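PDB 4U63: DNA photolyase from Agrobacterium tumefaciens, which repairs ultraviolet-induced cyclobutane pyrimidine dimers in DNA with light, probably by electron transfer from its flavin, and carries a methenyltetrahydrofolate antenna. Local coordinates for residues S108-D113 against V196-E201; I297-F302 against G410-P415; E331-A336 against L376-R381. All coordinates share one frame; numbering follows the deposited sequence.

Contact 1 (S108-D113 against V196-E201); sequences SETGAD and VWPKSE
Pro198 presses its ring against the last turn of helix 99-110, where Glu109 and Thr110 receive it. The carboxylate of Glu109 lies along the CA-CB side of the proline: Glu109 OE2 is 3.4 Å from Pro198 CA, and Glu109 OE1 is 3.8 Å from Pro198 CB. An extended chain, with CG opposite the backbone N (chi1 176°), carries the acid outward from the helix. Thr110 covers the neighbouring corner of the ring, its methyl CG2 standing 3.7 Å from Pro198 CG, and the two side chains cross at about a right angle. A compact, rigid proline suits the position: its CG methylene packs on the threonine methyl, while the CA-H and CB-H side faces the carboxylate oxygens, a weak polar contact at most.

No direct hydrogen bond joins the segments. Instead, a water donates to Glu109 OE1 (2.7 Å) and accepts from Lys199 N (2.8 Å), linking the acid to the backbone beyond the proline. Thr110 OG1 bonds to Leu106 O one turn back and accepts from Ala112 N in an ST turn (3.2 Å). It lies between the backbone N and the carbonyl carbon (chi1 63°), which turns CG2 outward to the proline. Gly111, at positive phi, suits the point where the chain leaves the helix.

Helix 99-110 makes the crossover from strand 93-96 to strand 114-118 in the parallel sheet of the Rossmann-like photolyase domain. Residues 196-201 continue to edge strand 93-96, where Ser200 OG and the Glu201 backbone bond to Leu94. Asp113 makes backbone bonds to Pro26, just before strand 27-31, and to Thr142, which opens strand 142-146.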
loop_
_atom_site.group_PDB
_atom_site.type_symbol
_atom_site.label_atom_id
_atom_site.label_comp_id
_atom_site.label_asym_id
_atom_site.label_seq_id
_atom_site.Cartn_x
_atom_site.Cartn_y
_atom_site.Cartn_z
ATOM N N SER A 108 -28.056 9.637 -17.851
ATOM C CA SER A 108 -28.968 9.872 -18.960
ATOM C C SER A 108 -29.538 8.564 -19.529
ATOM O O SER A 108 -30.750 8.448 -19.731
ATOM C CB SER A 108 -28.269 10.676 -20.065
ATOM O OG SER A 108 -29.123 10.834 -21.181
ATOM N N GLU A 109 -28.664 7.591 -19.774
ATOM C CA GLU A 109 -29.079 6.307 -20.340
ATOM C C GLU A 109 -30.001 5.506 -19.415
ATOM O O GLU A 109 -31.033 4.982 -19.855
ATOM C CB GLU A 109 -27.865 5.435 -20.678
ATOM C CG GLU A 109 -28.263 4.043 -21.179
ATOM C CD GLU A 109 -27.111 3.221 -21.714
ATOM O OE1 GLU A 109 -25.984 3.747 -21.818
ATOM O OE2 GLU A 109 -27.351 2.035 -22.034
ATOM N N THR A 110 -29.612 5.402 -18.148
ATOM C CA THR A 110 -30.316 4.531 -17.193
ATOM C C THR A 110 -31.497 5.204 -16.488
ATOM O O THR A 110 -32.416 4.520 -16.045
ATOM C CB THR A 110 -29.362 4.009 -16.108
ATOM O OG1 THR A 110 -28.852 5.105 -15.346
ATOM C CG2 THR A 110 -28.204 3.219 -16.726
ATOM N N GLY A 111 -31.466 6.533 -16.389
ATOM C CA GLY A 111 -32.458 7.286 -15.619
ATOM C C GLY A 111 -32.174 7.302 -14.120
ATOM O O GLY A 111 -33.061 7.636 -13.330
ATOM N N ALA A 112 -30.943 6.947 -13.726
ATOM C CA ALA A 112 -30.544 6.920 -12.316
ATOM C C ALA A 112 -30.744 8.285 -11.678
ATOM O O ALA A 112 -30.523 9.309 -12.320
ATOM C CB ALA A 112 -29.089 6.494 -12.176
ATOM N N ASP A 113 -31.177 8.302 -10.423
ATOM C CA ASP A 113 -31.348 9.565 -9.699
ATOM C C ASP A 113 -30.278 9.771 -8.622
ATOM O O ASP A 113 -30.265 10.804 -7.964
ATOM C CB ASP A 113 -32.761 9.672 -9.098
ATOM C CG ASP A 113 -33.017 8.678 -7.977
ATOM O OD1 ASP A 113 -32.094 7.914 -7.605
ATOM O OD2 ASP A 113 -34.167 8.668 -7.472
ATOM N N VAL A 196 -31.828 -3.551 -19.339
ATOM C CA VAL A 196 -30.781 -3.364 -20.343
ATOM C C VAL A 196 -29.541 -2.771 -19.664
ATOM O O VAL A 196 -29.629 -1.735 -19.013
ATOM C CB VAL A 196 -31.257 -2.419 -21.473
ATOM C CG1 VAL A 196 -30.172 -2.236 -22.531
ATOM C CG2 VAL A 196 -32.533 -2.949 -22.116
ATOM N N TRP A 197 -28.392 -3.429 -19.813
ATOM C CA TRP A 197 -27.131 -2.934 -19.235
ATOM C C TRP A 197 -26.473 -1.908 -20.162
ATOM O O TRP A 197 -26.460 -2.102 -21.374
ATOM C CB TRP A 197 -26.147 -4.081 -18.978
ATOM C CG TRP A 197 -26.405 -4.800 -17.708
ATOM C CD1 TRP A 197 -27.086 -5.970 -17.549
ATOM C CD2 TRP A 197 -25.993 -4.395 -16.405
ATOM N NE1 TRP A 197 -27.122 -6.319 -16.221
ATOM C CE2 TRP A 197 -26.456 -5.368 -15.497
ATOM C CE3 TRP A 197 -25.271 -3.304 -15.915
ATOM C CZ2 TRP A 197 -26.223 -5.282 -14.123
ATOM C CZ3 TRP A 197 -25.040 -3.213 -14.551
ATOM C CH2 TRP A 197 -25.517 -4.196 -13.669
ATOM N N PRO A 198 -25.924 -0.811 -19.596
ATOM C CA PRO A 198 -25.085 0.055 -20.422
ATOM C C PRO A 198 -23.890 -0.715 -20.959
ATOM O O PRO A 198 -23.445 -1.680 -20.331
ATOM C CB PRO A 198 -24.621 1.146 -19.444
ATOM C CG PRO A 198 -25.653 1.156 -18.380
ATOM C CD PRO A 198 -26.080 -0.273 -18.233
ATOM N N LYS A 199 -23.379 -0.293 -22.107
ATOM C CA LYS A 199 -22.240 -0.966 -22.718
ATOM C C LYS A 199 -20.991 -0.787 -21.866
ATOM O O LYS A 199 -20.823 0.229 -21.188
ATOM C CB LYS A 199 -22.012 -0.468 -24.154
ATOM C CG LYS A 199 -23.167 -0.794 -25.100
ATOM C CD LYS A 199 -23.333 -2.296 -25.344
ATOM C CE LYS A 199 -24.762 -2.658 -25.727
ATOM N NZ LYS A 199 -25.280 -1.838 -26.856
ATOM N N SER A 200 -20.131 -1.797 -21.896
ATOM C CA SER A 200 -18.911 -1.819 -21.090
ATOM C C SER A 200 -17.690 -2.035 -21.964
ATOM O O SER A 200 -17.755 -2.749 -22.964
ATOM C CB SER A 200 -18.986 -2.953 -20.072
ATOM O OG SER A 200 -17.800 -3.033 -19.299
ATOM N N GLU A 201 -16.572 -1.427 -21.568
ATOM C CA GLU A 201 -15.281 -1.713 -22.191
ATOM C C GLU A 201 -14.796 -3.104 -21.765
ATOM O O GLU A 201 -15.274 -3.653 -20.768
ATOM C CB GLU A 201 -14.273 -0.635 -21.822
ATOM C CG GLU A 201 -14.636 0.704 -22.451
ATOM C CD GLU A 201 -13.732 1.841 -22.046
ATOM O OE1 GLU A 201 -12.674 1.597 -21.453
ATOM O OE2 GLU A 201 -14.093 2.993 -22.336
HETATM O O HOH W 1 -24.454 2.025 -23.297
#

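Contact 2 (I297-F302 against G410-P415); sequences IVWREF and GADASP. With FAD (flavin-adenine dinucleotide), chain C.
Phe302 and Asp412 approach from opposite directions, with the phenyl and carboxylate planes nearly perpendicular, 86° apart. Asp412 OD2 is 3.5 Å from Phe302 CE2 and 3.8 Å from Phe302 CZ, and it meets the ring obliquely. With CG opposite its own backbone N (chi1 -172°), Phe302 extends its ring away from helix 287-309 to the aspartate. Beside it Trp299 CH2, on the far rim of the indole, is 4.2 Å from Asp412 CG, so two aromatic groups border one acid.

The helix belongs to the all-helical FAD-binding domain of photolyases, and its Trp299-Arg300 side lines the adenosine part of the cofactor: Trp299 CB lies 4.0 Å from FAD C6A, and Arg300 CD is 3.6 Å from the ribose oxygen O2B of FAD. The Ile297 side chain packs on the ribose, with CD1 3.8 Å from FAD C4B. Asp412 sits in a type I turn from Gly410 to Ala413. Glycine suits the turn's start, since at phi 113° a CB would press on the preceding carbonyl O. Asp412 OD2 also accepts from Tyr168 N, at the amino end of helix 168-177, a setting that would favour a negative charge. The Tyr168 ring stacks on Trp299, and Trp405 meets the same indole edge-to-face.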
loop_
_atom_site.group_PDB
_atom_site.type_symbol
_atom_site.label_atom_id
_atom_site.label_comp_id
_atom_site.label_asym_id
_atom_site.label_seq_id
_atom_site.Cartn_x
_atom_site.Cartn_y
_atom_site.Cartn_z
ATOM N N ILE A 297 -1.996 -1.545 12.011
ATOM C CA ILE A 297 -3.196 -1.034 11.339
ATOM C C ILE A 297 -3.321 0.489 11.571
ATOM O O ILE A 297 -3.651 1.248 10.659
ATOM C CB ILE A 297 -4.474 -1.760 11.829
ATOM C CG1 ILE A 297 -4.431 -3.262 11.465
ATOM C CG2 ILE A 297 -5.744 -1.122 11.267
ATOM C CD1 ILE A 297 -4.385 -3.535 9.976
ATOM N N VAL A 298 -3.046 0.917 12.800
ATOM C CA VAL A 298 -3.115 2.331 13.157
ATOM C C VAL A 298 -1.959 3.146 12.548
ATOM O O VAL A 298 -2.122 4.352 12.319
ATOM C CB VAL A 298 -3.258 2.494 14.686
ATOM C CG1 VAL A 298 -3.154 3.943 15.123
ATOM C CG2 VAL A 298 -4.612 1.919 15.130
ATOM N N TRP A 299 -0.811 2.529 12.278
ATOM C CA TRP A 299 0.242 3.224 11.499
ATOM C C TRP A 299 -0.271 3.625 10.105
ATOM O O TRP A 299 0.028 4.709 9.631
ATOM C CB TRP A 299 1.542 2.419 11.385
ATOM C CG TRP A 299 2.445 2.593 12.569
ATOM C CD1 TRP A 299 2.596 1.741 13.612
ATOM C CD2 TRP A 299 3.306 3.716 12.842
ATOM N NE1 TRP A 299 3.504 2.237 14.509
ATOM C CE2 TRP A 299 3.951 3.454 14.067
ATOM C CE3 TRP A 299 3.601 4.910 12.164
ATOM C CZ2 TRP A 299 4.873 4.333 14.633
ATOM C CZ3 TRP A 299 4.519 5.794 12.743
ATOM C CH2 TRP A 299 5.141 5.497 13.962
ATOM N N ARG A 300 -1.057 2.762 9.469
ATOM C CA ARG A 300 -1.713 3.125 8.198
ATOM C C ARG A 300 -2.622 4.351 8.387
ATOM O O ARG A 300 -2.555 5.317 7.614
ATOM C CB ARG A 300 -2.481 1.928 7.610
ATOM C CG ARG A 300 -3.355 2.250 6.400
ATOM C CD ARG A 300 -3.930 0.982 5.776
ATOM N NE ARG A 300 -4.879 1.276 4.698
ATOM C CZ ARG A 300 -6.173 1.560 4.852
ATOM N NH1 ARG A 300 -6.749 1.580 6.063
ATOM N NH2 ARG A 300 -6.916 1.815 3.782
ATOM N N GLU A 301 -3.442 4.314 9.440
ATOM C CA GLU A 301 -4.303 5.453 9.793
ATOM C C GLU A 301 -3.500 6.731 9.952
ATOM O O GLU A 301 -3.874 7.794 9.432
ATOM C CB GLU A 301 -5.053 5.176 11.095
ATOM C CG GLU A 301 -6.010 3.993 11.028
ATOM C CD GLU A 301 -7.239 4.272 10.193
ATOM O OE1 GLU A 301 -7.806 5.400 10.268
ATOM O OE2 GLU A 301 -7.656 3.350 9.460
ATOM N N PHE A 302 -2.394 6.626 10.688
ATOM C CA PHE A 302 -1.568 7.781 10.982
ATOM C C PHE A 302 -0.963 8.363 9.706
ATOM O O PHE A 302 -0.898 9.583 9.548
ATOM C CB PHE A 302 -0.482 7.396 11.984
ATOM C CG PHE A 302 0.316 8.553 12.504
ATOM C CD1 PHE A 302 -0.314 9.671 13.055
ATOM C CD2 PHE A 302 1.722 8.517 12.490
ATOM C CE1 PHE A 302 0.433 10.741 13.547
ATOM C CE2 PHE A 302 2.463 9.576 12.991
ATOM C CZ PHE A 302 1.816 10.695 13.519
ATOM N N GLY A 410 9.845 14.732 10.538
ATOM C CA GLY A 410 8.708 14.298 11.344
ATOM C C GLY A 410 9.086 13.956 12.771
ATOM O O GLY A 410 10.217 13.561 13.052
ATOM N N ALA A 411 8.119 14.077 13.672
ATOM C CA ALA A 411 8.339 13.778 15.087
ATOM C C ALA A 411 8.749 12.343 15.327
ATOM O O ALA A 411 9.496 12.063 16.263
ATOM C CB ALA A 411 7.098 14.103 15.909
ATOM N N ASP A 412 8.269 11.439 14.481
ATOM C CA ASP A 412 8.599 10.014 14.592
ATOM C C ASP A 412 9.789 9.593 13.721
ATOM O O ASP A 412 10.118 8.393 13.646
ATOM C CB ASP A 412 7.355 9.182 14.268
ATOM C CG ASP A 412 6.274 9.339 15.329
ATOM O OD1 ASP A 412 6.470 8.827 16.446
ATOM O OD2 ASP A 412 5.236 9.972 15.055
ATOM N N ALA A 413 10.438 10.567 13.084
ATOM C CA ALA A 413 11.607 10.300 12.261
ATOM C C ALA A 413 12.809 9.999 13.127
ATOM O O ALA A 413 12.975 10.572 14.199
ATOM C CB ALA A 413 11.920 11.486 11.363
ATOM N N SER A 414 13.649 9.096 12.642
ATOM C CA SER A 414 14.956 8.891 13.214
ATOM C C SER A 414 15.789 10.104 12.767
ATOM O O SER A 414 15.705 10.499 11.601
ATOM C CB SER A 414 15.573 7.596 12.691
ATOM O OG SER A 414 16.862 7.385 13.238
ATOM N N PRO A 415 16.584 10.699 13.681
ATOM C CA PRO A 415 17.434 11.826 13.271
ATOM C C PRO A 415 18.349 11.435 12.116
ATOM O O PRO A 415 18.765 10.280 12.027
ATOM C CB PRO A 415 18.245 12.138 14.533
ATOM C CG PRO A 415 17.440 11.591 15.654
ATOM C CD PRO A 415 16.757 10.376 15.110
HETATM P PA FAD C . 1.643 -6.339 8.794
HETATM O O1A FAD C . 2.838 -6.358 9.691
HETATM O O2A FAD C . 0.791 -7.561 8.705
HETATM O O5B FAD C . 0.791 -5.043 9.205
HETATM C C5B FAD C . -0.622 -4.958 8.987
HETATM C C4B FAD C . -0.999 -3.711 8.200
HETATM O O4B FAD C . -0.611 -2.525 8.890
HETATM C C3B FAD C . -0.328 -3.623 6.848
HETATM O O3B FAD C . -0.978 -4.448 5.867
HETATM C C2B FAD C . -0.407 -2.140 6.560
HETATM O O2B FAD C . -1.685 -1.771 6.039
HETATM C C1B FAD C . -0.237 -1.526 7.928
HETATM N N9A FAD C . 1.152 -1.117 8.236
HETATM C C8A FAD C . 2.084 -1.873 8.843
HETATM N N7A FAD C . 3.236 -1.191 9.006
HETATM C C5A FAD C . 3.042 0.050 8.510
HETATM C C6A FAD C . 3.864 1.254 8.368
HETATM N N6A FAD C . 5.138 1.262 8.810
HETATM N N1A FAD C . 3.291 2.329 7.781
HETATM C C2A FAD C . 2.015 2.308 7.330
HETATM N N3A FAD C . 1.212 1.229 7.437
HETATM C C4A FAD C . 1.670 0.096 8.004
HETATM N N1 FAD C . 2.880 0.261 3.401
HETATM C C2 FAD C . 1.884 0.300 2.488
HETATM O O2 FAD C . 0.788 -0.207 2.815
HETATM N N3 FAD C . 2.052 0.867 1.267
HETATM C C4 FAD C . 3.227 1.432 0.889
HETATM O O4 FAD C . 3.372 1.970 -0.240
HETATM C C4X FAD C . 4.361 1.413 1.835
HETATM N N5 FAD C . 5.590 1.930 1.540
HETATM C C5X FAD C . 6.598 1.911 2.461
HETATM C C6 FAD C . 7.840 2.462 2.175
HETATM C C7 FAD C . 8.883 2.436 3.105
HETATM C C7M FAD C . 10.229 3.039 2.774
HETATM C C8 FAD C . 8.673 1.802 4.426
HETATM C C8M FAD C . 9.762 1.749 5.475
HETATM C C9 FAD C . 7.451 1.255 4.714
HETATM C C9A FAD C . 6.392 1.276 3.801
HETATM N N10 FAD C . 5.126 0.697 4.108
HETATM C C10 FAD C . 4.104 0.765 3.146
HETATM C "C1'" FAD C . 4.826 0.116 5.423
HETATM C "C2'" FAD C . 5.047 -1.360 5.669
HETATM O "O2'" FAD C . 6.395 -1.701 5.325
HETATM C "C3'" FAD C . 4.048 -2.223 4.925
HETATM O "O3'" FAD C . 2.712 -1.830 5.228
HETATM C "C4'" FAD C . 4.261 -3.683 5.323
HETATM O "O4'" FAD C . 5.517 -4.126 4.816
HETATM C "C5'" FAD C . 3.139 -4.530 4.756
HETATM O "O5'" FAD C . 3.292 -5.916 5.094
HETATM P P FAD C . 2.120 -6.641 5.918
HETATM O O1P FAD C . 2.483 -8.078 6.065
HETATM O O2P FAD C . 0.787 -6.367 5.282
HETATM O O3P FAD C . 2.196 -5.888 7.335
#

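Contact 3 (E331-A336 against L376-R381); sequences EKSFKA and LLIDWR
The phenyl ring of Phe334 meets Ile378 obliquely, CG2 of the isoleucine lying 4.2 Å from Phe334 CD1, while Lys382 makes a cation-pi contact with the same ring. Further along, the indole of Trp380 carries Asp379 OD1 and Arg381 CG over one face, both offset toward the rim. The guanidinium of Arg381 in turn has Trp380 CZ2 over its centre, 4.0 Å above the plane, and Asp379 OD1 at its edge.

Asp379, Trp380 and Arg381 form the N-cap region of helix 380-390 in the all-helical FAD-binding domain. Asp379 OD1 accepts twice. Arg381 N supplies the capping bond (3.0 Å), arriving from one face and 50° out of the carboxylate plane; Arg381 NH1 comes from the opposite face, on the syn side, in a 2.9 Å salt bridge. An aspartate suits the cap because its short chain brings the oxygen back to the amide of Arg381, two residues on, and the double grip limits its rotation. Its negative charge would also be favourable beside the positive end of the helix dipole.

Across the contact, helix 331-338 offers Ser333 and Phe334 to the chain between helices 362-375 and 380-390. Ile378 and Ser333 are each modelled in two conformers. In those described here, Ile378 CD1 packs 3.7 Å from Phe334 CB and, less certainly, 3.3 Å from Ser333 OG. With the same reserve, Ser333 OG bonds to Asp330 O, and a water donates to it and to Leu376 O. Leu377, at positive phi, turns away. Leu376 CD1 comes closest to backbone, 3.7 Å from Ser333 O.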
loop_
_atom_site.group_PDB
_atom_site.type_symbol
_atom_site.label_atom_id
_atom_site.label_comp_id
_atom_site.label_asym_id
_atom_site.label_seq_id
_atom_site.Cartn_x
_atom_site.Cartn_y
_atom_site.Cartn_z
ATOM N N GLU A 331 23.115 8.612 -11.042
ATOM C CA GLU A 331 22.104 7.697 -11.560
ATOM C C GLU A 331 22.637 6.251 -11.626
ATOM O O GLU A 331 21.869 5.304 -11.480
ATOM C CB GLU A 331 21.608 8.198 -12.922
ATOM C CG GLU A 331 20.476 7.402 -13.552
ATOM C CD GLU A 331 19.138 7.493 -12.821
ATOM O OE1 GLU A 331 18.980 8.278 -11.836
ATOM O OE2 GLU A 331 18.223 6.757 -13.259
ATOM N N LYS A 332 23.945 6.087 -11.826
ATOM C CA LYS A 332 24.566 4.758 -11.804
ATOM C C LYS A 332 24.338 4.036 -10.455
ATOM O O LYS A 332 23.929 2.871 -10.444
ATOM C CB LYS A 332 26.058 4.875 -12.134
ATOM C CG LYS A 332 26.840 3.573 -12.164
ATOM C CD LYS A 332 28.306 3.848 -12.486
ATOM C CE LYS A 332 29.161 2.600 -12.353
ATOM N NZ LYS A 332 28.894 1.617 -13.439
ATOM N N SER A 333 24.586 4.724 -9.335
ATOM C CA SER A 333 24.363 4.133 -8.010
ATOM C C SER A 333 22.877 3.891 -7.753
ATOM O O SER A 333 22.506 2.900 -7.119
ATOM C CB SER A 333 24.953 5.014 -6.904
ATOM O OG SER A 333 24.273 6.259 -6.817
ATOM N N PHE A 334 22.029 4.796 -8.242
ATOM C CA PHE A 334 20.590 4.625 -8.105
ATOM C C PHE A 334 20.152 3.364 -8.819
ATOM O O PHE A 334 19.391 2.584 -8.280
ATOM C CB PHE A 334 19.809 5.809 -8.667
ATOM C CG PHE A 334 18.323 5.614 -8.614
ATOM C CD1 PHE A 334 17.660 5.554 -7.389
ATOM C CD2 PHE A 334 17.582 5.476 -9.781
ATOM C CE1 PHE A 334 16.288 5.365 -7.338
ATOM C CE2 PHE A 334 16.210 5.290 -9.733
ATOM C CZ PHE A 334 15.562 5.232 -8.512
ATOM N N LYS A 335 20.640 3.176 -10.041
ATOM C CA LYS A 335 20.330 1.961 -10.800
ATOM C C LYS A 335 20.814 0.701 -10.076
ATOM O O LYS A 335 20.079 -0.294 -10.009
ATOM C CB LYS A 335 20.899 2.037 -12.226
ATOM C CG LYS A 335 20.081 2.918 -13.156
ATOM C CD LYS A 335 20.657 2.894 -14.562
ATOM C CE LYS A 335 20.074 3.995 -15.429
ATOM N NZ LYS A 335 20.750 4.035 -16.752
ATOM N N ALA A 336 22.026 0.742 -9.517
ATOM C CA ALA A 336 22.545 -0.405 -8.763
ATOM C C ALA A 336 21.615 -0.736 -7.600
ATOM O O ALA A 336 21.334 -1.900 -7.330
ATOM C CB ALA A 336 23.951 -0.142 -8.260
ATOM N N LEU A 376 24.009 6.291 -0.220
ATOM C CA LEU A 376 24.180 6.790 -1.600
ATOM C C LEU A 376 23.881 8.290 -1.750
ATOM O O LEU A 376 24.172 8.874 -2.784
ATOM C CB LEU A 376 23.335 5.973 -2.579
ATOM C CG LEU A 376 23.515 4.457 -2.482
ATOM C CD1 LEU A 376 22.647 3.745 -3.510
ATOM C CD2 LEU A 376 24.980 4.070 -2.663
ATOM N N LEU A 377 23.306 8.903 -0.717
ATOM C CA LEU A 377 22.969 10.327 -0.734
ATOM C C LEU A 377 22.083 10.696 -1.922
ATOM O O LEU A 377 22.287 11.734 -2.567
ATOM C CB LEU A 377 24.254 11.167 -0.700
ATOM C CG LEU A 377 24.178 12.436 0.136
ATOM C CD1 LEU A 377 23.985 12.073 1.600
ATOM C CD2 LEU A 377 25.423 13.283 -0.049
ATOM N N ILE A 378 21.100 9.842 -2.205
ATOM C CA ILE A 378 20.188 10.043 -3.326
ATOM C C ILE A 378 18.839 10.498 -2.807
ATOM O O ILE A 378 18.351 9.985 -1.795
ATOM C CB ILE A 378 20.037 8.759 -4.155
ATOM C CG1 ILE A 378 21.317 8.509 -4.951
ATOM C CG2 ILE A 378 18.855 8.858 -5.105
ATOM C CD1 ILE A 378 21.346 7.165 -5.633
ATOM N N ASP A 379 18.255 11.469 -3.506
ATOM C CA ASP A 379 16.955 12.057 -3.160
ATOM C C ASP A 379 15.903 10.989 -2.844
ATOM O O ASP A 379 15.625 10.118 -3.666
ATOM C CB ASP A 379 16.496 12.927 -4.345
ATOM C CG ASP A 379 15.281 13.780 -4.038
ATOM O OD1 ASP A 379 14.541 13.511 -3.075
ATOM O OD2 ASP A 379 15.065 14.745 -4.795
ATOM N N TRP A 380 15.335 11.058 -1.645
ATOM C CA TRP A 380 14.316 10.086 -1.214
ATOM C C TRP A 380 13.124 9.980 -2.175
ATOM O O TRP A 380 12.505 8.925 -2.287
ATOM C CB TRP A 380 13.823 10.388 0.205
ATOM C CG TRP A 380 13.164 11.717 0.414
ATOM C CD1 TRP A 380 13.757 12.858 0.863
ATOM C CD2 TRP A 380 11.778 12.036 0.225
ATOM N NE1 TRP A 380 12.841 13.869 0.951
ATOM C CE2 TRP A 380 11.618 13.399 0.562
ATOM C CE3 TRP A 380 10.663 11.310 -0.210
ATOM C CZ2 TRP A 380 10.385 14.050 0.490
ATOM C CZ3 TRP A 380 9.431 11.962 -0.282
ATOM C CH2 TRP A 380 9.306 13.320 0.069
ATOM N N ARG A 381 12.832 11.072 -2.889
ATOM C CA ARG A 381 11.739 11.095 -3.850
ATOM C C ARG A 381 11.977 10.072 -4.968
ATOM O O ARG A 381 11.026 9.515 -5.503
ATOM C CB ARG A 381 11.574 12.491 -4.444
ATOM C CG ARG A 381 11.162 13.563 -3.453
ATOM C CD ARG A 381 11.572 14.943 -4.007
ATOM N NE ARG A 381 11.354 16.018 -3.055
ATOM C CZ ARG A 381 12.216 16.436 -2.113
ATOM N NH1 ARG A 381 13.429 15.877 -1.936
ATOM N NH2 ARG A 381 11.852 17.438 -1.325
HETATM O O HOH W 2 25.684 7.928 -4.934
#

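Contact 1 comes first along the chain and packs the loop that follows helix 168-177 on the sheet-bearing Rossmann-like domain; contacts 2 and 3 follow in the helical FAD-binding domain. The centre of contact 1 is 44 Å from that of contact 2, on the opposite side of the chain's centre, and 49 Å from that of contact 3. Contacts 2 and 3 are closer, 24 Å between centres, without touching. Both segments of contact 3 fall between those of contact 2, and helix 398-407 meets side chains of both. Contact 2 thus ties the flavin-lining helix 287-309 to a later loop, whereas contact 3 joins helix 331-338 to the link between helices 362-375 and 380-390, the Phe334 side chain lying about 12 Å from both flavin and folate.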